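Local coordinates for protein probable enoyl-CoA hydratase/isomerase (Mycobacterium abscessus, PDB 3SWX) that probably acts as an enoyl-CoA hydratase or isomerase of the crotonase-like family, working on acyl chains carried as coenzyme A thioesters, at residues G46-D51 / R55-Y60; D16-V21 / T203-A208. All coordinates share one frame; numbering follows the deposited sequence.

In the fold
Both contacts lie at the same end of the six-stranded sheet of the crotonase fold, with centres 10 Å apart, and involve the neighbouring parallel strands 19-24 and 56-61. Interaction 1 lays helix 35-50 on strand 56-61; interaction 2 sets the turn leading into strand 19-24 against the end of helix 193-205. They are joined directly: V58 N lies 2.8 Å from L20 O, a probable hydrogen bond between the two strands, and R55 NH1 approaches A205 O to 2.8 Å. R55 thus belongs to the strand segment of interaction 1 while its guanidinium reaches the helix end of interaction 2. Both contacts join the sheet to helices that flank it.

Interaction 1 (G46-D51 / R55-Y60); sequences GEYETD and RAAVLY
Segments 46-51 and 55-60, from helix 35-50 and strand 56-61, come nearest at Y48 and A57, whose CA atoms are 7.7 Å apart, and a single aromatic side chain from the last helical turn bridges that distance. Y48 carries its ring anti to the backbone N (chi1 167°), and its CB heads for the strand. The methyl of A57 points back at it and sits over the middle of one ring face, with CB 3.7 Å from the ring centroid and 12° off the normal. This is a CH-pi contact, and CE2 and CZ of Y48 are the ring atoms nearest to that methyl. Farther out, the phenol end lies against the backbone of A56: Y48 OH is 3.1 Å from A56 CA, a close approach, while CE1 of the same ring is 3.7 Å from A56 O. The hydroxyl also passes near the amide nitrogens of A56 and A57, but the angles are too poor for bonding. Its polar partner is instead the carbonyl oxygen of P104, so the buried OH is satisfied just before strand 105-109. The backbone of A57 is bonded to P104 as well, which ties the strand to the residue that holds the phenol. The contact belongs to the beta-alpha-beta unit formed by strand 19-24, helix 35-50 and strand 56-61. Y48 also touches L20 of strand 19-24, and A57 packs on L105 of strand 105-109, while A56 and V58 meet A201 of helix 193-205, placing strand 56-61 between the two helices.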
loop_
_atom_site.group_PDB
_atom_site.type_symbol
_atom_site.label_atom_id
_atom_site.label_comp_id
_atom_site.label_asym_id
_atom_site.label_seq_id
_atom_site.Cartn_x
_atom_site.Cartn_y
_atom_site.Cartn_z
ATOM N N GLY B 46 27.469 -4.427 -6.023
ATOM C CA GLY B 46 28.039 -3.365 -6.883
ATOM C C GLY B 46 28.589 -3.937 -8.182
ATOM O O GLY B 46 28.380 -3.383 -9.263
ATOM N N GLU B 47 29.287 -5.065 -8.071
ATOM C CA GLU B 47 29.717 -5.835 -9.240
ATOM C C GLU B 47 28.507 -6.212 -10.106
ATOM O O GLU B 47 28.536 -6.070 -11.339
ATOM C CB GLU B 47 30.448 -7.098 -8.785
ATOM C CG GLU B 47 31.421 -7.674 -9.774
ATOM C CD GLU B 47 32.865 -7.419 -9.361
ATOM O OE1 GLU B 47 33.273 -7.935 -8.287
ATOM O OE2 GLU B 47 33.579 -6.697 -10.104
ATOM N N TYR B 48 27.432 -6.670 -9.463
ATOM C CA TYR B 48 26.231 -7.072 -10.196
ATOM C C TYR B 48 25.719 -5.900 -11.044
ATOM O O TYR B 48 25.457 -6.038 -12.247
ATOM C CB TYR B 48 25.160 -7.605 -9.217
ATOM C CG TYR B 48 23.777 -7.757 -9.808
ATOM C CD1 TYR B 48 23.570 -8.491 -10.974
ATOM C CD2 TYR B 48 22.662 -7.170 -9.188
ATOM C CE1 TYR B 48 22.302 -8.622 -11.527
ATOM C CE2 TYR B 48 21.390 -7.291 -9.732
ATOM C CZ TYR B 48 21.213 -8.031 -10.903
ATOM O OH TYR B 48 19.958 -8.175 -11.448
ATOM N N GLU B 49 25.611 -4.749 -10.394
ATOM C CA GLU B 49 25.097 -3.517 -10.989
ATOM C C GLU B 49 25.779 -3.165 -12.303
ATOM O O GLU B 49 25.126 -2.803 -13.263
ATOM C CB GLU B 49 25.261 -2.348 -9.986
ATOM C CG GLU B 49 24.837 -0.974 -10.505
ATOM C CD GLU B 49 23.331 -0.822 -10.610
ATOM O OE1 GLU B 49 22.610 -1.697 -10.102
ATOM O OE2 GLU B 49 22.872 0.182 -11.192
ATOM N N THR B 50 27.097 -3.287 -12.359
ATOM C CA THR B 50 27.836 -2.890 -13.557
ATOM C C THR B 50 28.103 -4.017 -14.584
ATOM O O THR B 50 28.585 -3.748 -15.690
ATOM C CB THR B 50 29.153 -2.242 -13.142
ATOM O OG1 THR B 50 29.880 -3.152 -12.318
ATOM C CG2 THR B 50 28.873 -0.965 -12.342
ATOM N N ASP B 51 27.797 -5.262 -14.237
ATOM C CA ASP B 51 27.981 -6.360 -15.171
ATOM C C ASP B 51 26.800 -6.511 -16.137
ATOM O O ASP B 51 25.742 -7.048 -15.773
ATOM C CB ASP B 51 28.164 -7.662 -14.407
ATOM C CG ASP B 51 28.617 -8.789 -15.301
ATOM O OD1 ASP B 51 29.312 -9.694 -14.807
ATOM O OD2 ASP B 51 28.307 -8.751 -16.507
ATOM N N ARG B 55 21.272 -10.259 -15.662
ATOM C CA ARG B 55 19.933 -9.717 -15.821
ATOM C C ARG B 55 19.063 -9.815 -14.564
ATOM O O ARG B 55 18.000 -9.204 -14.520
ATOM C CB ARG B 55 19.232 -10.453 -16.970
ATOM C CG ARG B 55 19.940 -10.308 -18.318
ATOM C CD ARG B 55 19.197 -11.010 -19.441
ATOM N NE ARG B 55 19.810 -10.682 -20.730
ATOM C CZ ARG B 55 19.275 -10.952 -21.925
ATOM N NH1 ARG B 55 18.104 -11.562 -22.028
ATOM N NH2 ARG B 55 19.901 -10.584 -23.030
ATOM N N ALA B 56 19.501 -10.612 -13.588
ATOM C CA ALA B 56 18.783 -10.849 -12.333
ATOM C C ALA B 56 19.755 -11.402 -11.297
ATOM O O ALA B 56 20.786 -11.962 -11.649
ATOM C CB ALA B 56 17.647 -11.812 -12.540
ATOM N N ALA B 57 19.445 -11.217 -10.024
ATOM C CA ALA B 57 20.257 -11.766 -8.955
ATOM C C ALA B 57 19.356 -12.374 -7.864
ATOM O O ALA B 57 18.312 -11.812 -7.521
ATOM C CB ALA B 57 21.202 -10.701 -8.355
ATOM N N VAL B 58 19.820 -13.494 -7.308
ATOM C CA VAL B 58 19.129 -14.246 -6.263
ATOM C C VAL B 58 20.023 -14.259 -5.035
ATOM O O VAL B 58 21.192 -14.592 -5.140
ATOM C CB VAL B 58 18.852 -15.678 -6.722
ATOM C CG1 VAL B 58 18.359 -16.536 -5.577
ATOM C CG2 VAL B 58 17.821 -15.670 -7.830
ATOM N N LEU B 59 19.471 -13.868 -3.883
ATOM C CA LEU B 59 20.192 -13.837 -2.623
ATOM C C LEU B 59 19.472 -14.750 -1.629
ATOM O O LEU B 59 18.251 -14.653 -1.456
ATOM C CB LEU B 59 20.254 -12.406 -2.074
ATOM C CG LEU B 59 20.891 -12.207 -0.688
ATOM C CD1 LEU B 59 22.349 -12.658 -0.666
ATOM C CD2 LEU B 59 20.782 -10.726 -0.306
ATOM N N TYR B 60 20.236 -15.665 -1.030
ATOM C CA TYR B 60 19.724 -16.649 -0.070
ATOM C C TYR B 60 20.818 -16.815 0.982
ATOM O O TYR B 60 21.872 -16.167 0.898
ATOM C CB TYR B 60 19.406 -17.987 -0.761
ATOM C CG TYR B 60 20.648 -18.733 -1.156
ATOM C CD1 TYR B 60 21.399 -18.331 -2.263
ATOM C CD2 TYR B 60 21.101 -19.825 -0.403
ATOM C CE1 TYR B 60 22.549 -18.983 -2.602
ATOM C CE2 TYR B 60 22.242 -20.485 -0.742
ATOM C CZ TYR B 60 22.967 -20.063 -1.846
ATOM O OH TYR B 60 24.124 -20.714 -2.192
#

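Interaction 2 (D16-V21 / T203-A208); sequences DGYVLV and TIARQA
The segment 16-21 reaches A205, near the end of helix 193-205, through Y18 and V19, their approach set up by a tight hairpin turn. D16 opens this type II' beta turn and V19 closes it, with D16 N bonded to V19 O at 2.9 Å and V19 N returning to D16 O at 3.0 Å. G17 takes the positive phi of 63° that this turn type has at its second position. Y18 follows, and its CA is 6.3 Å from that of A205. Its CB points at the helix and meets the A205 methyl, CB to CB, at 3.8 Å. With CG beside the backbone N and anti to the carbonyl carbon (chi1 -62°), the ring continues past the methyl, bringing CD2 within 4.1 Å of A205 O. R55, which bonds to that oxygen, also makes a cation-pi interaction with Y18, so one arginine links both sides of the contact. V19 adds a lighter touch, its CG2 lying 4.4 Å from the same A205 methyl. Across from the turn, the helix end is secured by its own bonds. Q207 NE2 donates to T203 O at 2.8 Å, with that oxygen in the plane of the Q207 amide, and R206 N reaches T203 O from the opposite face of the carbonyl. Q207 OE1 is held by N141 of a second subunit, so the contact lies close to a subunit interface. Within the chain, V19 packs on A201 and Q202 of helix 193-205 and on V58 of strand 56-61, whereas L20 touches A57 of that strand and I13 of strand 11-16, the antiparallel partner across the hairpin.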
loop_
_atom_site.group_PDB
_atom_site.type_symbol
_atom_site.label_atom_id
_atom_site.label_comp_id
_atom_site.label_asym_id
_atom_site.label_seq_id
_atom_site.Cartn_x
_atom_site.Cartn_y
_atom_site.Cartn_z
ATOM N N ASP B 16 24.295 -18.788 -13.150
ATOM C CA ASP B 16 23.459 -19.668 -13.927
ATOM C C ASP B 16 22.977 -18.828 -15.101
ATOM O O ASP B 16 21.898 -18.198 -15.060
ATOM C CB ASP B 16 22.303 -20.162 -13.045
ATOM C CG ASP B 16 21.382 -21.141 -13.748
ATOM O OD1 ASP B 16 21.709 -21.594 -14.861
ATOM O OD2 ASP B 16 20.323 -21.458 -13.149
ATOM N N GLY B 17 23.820 -18.789 -16.137
ATOM C CA GLY B 17 23.578 -17.971 -17.330
ATOM C C GLY B 17 23.543 -16.487 -16.995
ATOM O O GLY B 17 24.499 -15.928 -16.494
ATOM N N TYR B 18 22.403 -15.859 -17.244
ATOM C CA TYR B 18 22.203 -14.442 -16.942
ATOM C C TYR B 18 21.883 -14.162 -15.465
ATOM O O TYR B 18 21.701 -13.012 -15.072
ATOM C CB TYR B 18 21.044 -13.900 -17.775
ATOM C CG TYR B 18 21.224 -13.943 -19.273
ATOM C CD1 TYR B 18 22.234 -13.240 -19.885
ATOM C CD2 TYR B 18 20.341 -14.657 -20.073
ATOM C CE1 TYR B 18 22.386 -13.246 -21.272
ATOM C CE2 TYR B 18 20.477 -14.675 -21.470
ATOM C CZ TYR B 18 21.501 -13.968 -22.060
ATOM O OH TYR B 18 21.642 -13.985 -23.430
ATOM N N VAL B 19 21.799 -15.198 -14.637
ATOM C CA VAL B 19 21.375 -15.015 -13.258
ATOM C C VAL B 19 22.547 -15.190 -12.301
ATOM O O VAL B 19 23.237 -16.203 -12.358
ATOM C CB VAL B 19 20.256 -16.008 -12.885
ATOM C CG1 VAL B 19 19.913 -15.906 -11.390
ATOM C CG2 VAL B 19 19.027 -15.763 -13.734
ATOM N N LEU B 20 22.754 -14.208 -11.423
ATOM C CA LEU B 20 23.735 -14.309 -10.341
ATOM C C LEU B 20 23.088 -14.894 -9.092
ATOM O O LEU B 20 21.980 -14.487 -8.709
ATOM C CB LEU B 20 24.287 -12.933 -9.985
ATOM C CG LEU B 20 25.545 -12.896 -9.110
ATOM C CD1 LEU B 20 26.716 -13.443 -9.887
ATOM C CD2 LEU B 20 25.839 -11.444 -8.707
ATOM N N VAL B 21 23.760 -15.854 -8.476
ATOM C CA VAL B 21 23.256 -16.507 -7.266
ATOM C C VAL B 21 24.270 -16.286 -6.137
ATOM O O VAL B 21 25.388 -16.786 -6.184
ATOM C CB VAL B 21 22.993 -18.027 -7.503
ATOM C CG1 VAL B 21 22.387 -18.691 -6.276
ATOM C CG2 VAL B 21 22.060 -18.248 -8.696
ATOM N N THR B 203 13.016 -16.396 -15.686
ATOM C CA THR B 203 11.901 -15.836 -16.461
ATOM C C THR B 203 12.151 -14.376 -16.733
ATOM O O THR B 203 11.960 -13.909 -17.863
ATOM C CB THR B 203 10.559 -16.014 -15.754
ATOM O OG1 THR B 203 10.334 -17.416 -15.579
ATOM C CG2 THR B 203 9.425 -15.429 -16.591
ATOM N N ILE B 204 12.619 -13.674 -15.702
ATOM C CA ILE B 204 12.992 -12.262 -15.827
ATOM C C ILE B 204 14.061 -12.095 -16.889
ATOM O O ILE B 204 13.977 -11.184 -17.733
ATOM C CB ILE B 204 13.466 -11.671 -14.473
ATOM C CG1 ILE B 204 12.285 -11.562 -13.506
ATOM C CG2 ILE B 204 14.043 -10.271 -14.670
ATOM C CD1 ILE B 204 12.646 -11.051 -12.120
ATOM N N ALA B 205 15.044 -12.998 -16.865
ATOM C CA ALA B 205 16.161 -12.964 -17.807
ATOM C C ALA B 205 15.794 -13.282 -19.267
ATOM O O ALA B 205 16.575 -12.983 -20.173
ATOM C CB ALA B 205 17.306 -13.887 -17.311
ATOM N N ARG B 206 14.636 -13.897 -19.507
ATOM C CA ARG B 206 14.137 -14.100 -20.871
ATOM C C ARG B 206 13.420 -12.843 -21.405
ATOM O O ARG B 206 13.121 -12.760 -22.597
ATOM C CB ARG B 206 13.168 -15.299 -20.953
ATOM C CG ARG B 206 13.774 -16.651 -20.613
ATOM C CD ARG B 206 12.867 -17.816 -21.013
ATOM N NE ARG B 206 11.618 -17.830 -20.253
ATOM C CZ ARG B 206 11.462 -18.362 -19.035
ATOM N NH1 ARG B 206 10.265 -18.314 -18.463
ATOM N NH2 ARG B 206 12.479 -18.940 -18.386
ATOM N N GLN B 207 13.144 -11.865 -20.532
ATOM C CA GLN B 207 12.478 -10.638 -20.965
ATOM C C GLN B 207 13.508 -9.590 -21.394
ATOM O O GLN B 207 14.717 -9.758 -21.189
ATOM C CB GLN B 207 11.582 -10.098 -19.854
ATOM C CG GLN B 207 10.792 -11.202 -19.138
ATOM C CD GLN B 207 10.010 -12.085 -20.094
ATOM O OE1 GLN B 207 9.340 -11.591 -21.005
ATOM N NE2 GLN B 207 10.077 -13.390 -19.883
ATOM N N ALA B 208 13.026 -8.513 -22.001
ATOM C CA ALA B 208 13.923 -7.495 -22.551
ATOM C C ALA B 208 14.538 -6.687 -21.421
ATOM O O ALA B 208 13.804 -5.975 -20.744
ATOM C CB ALA B 208 13.157 -6.580 -23.491
#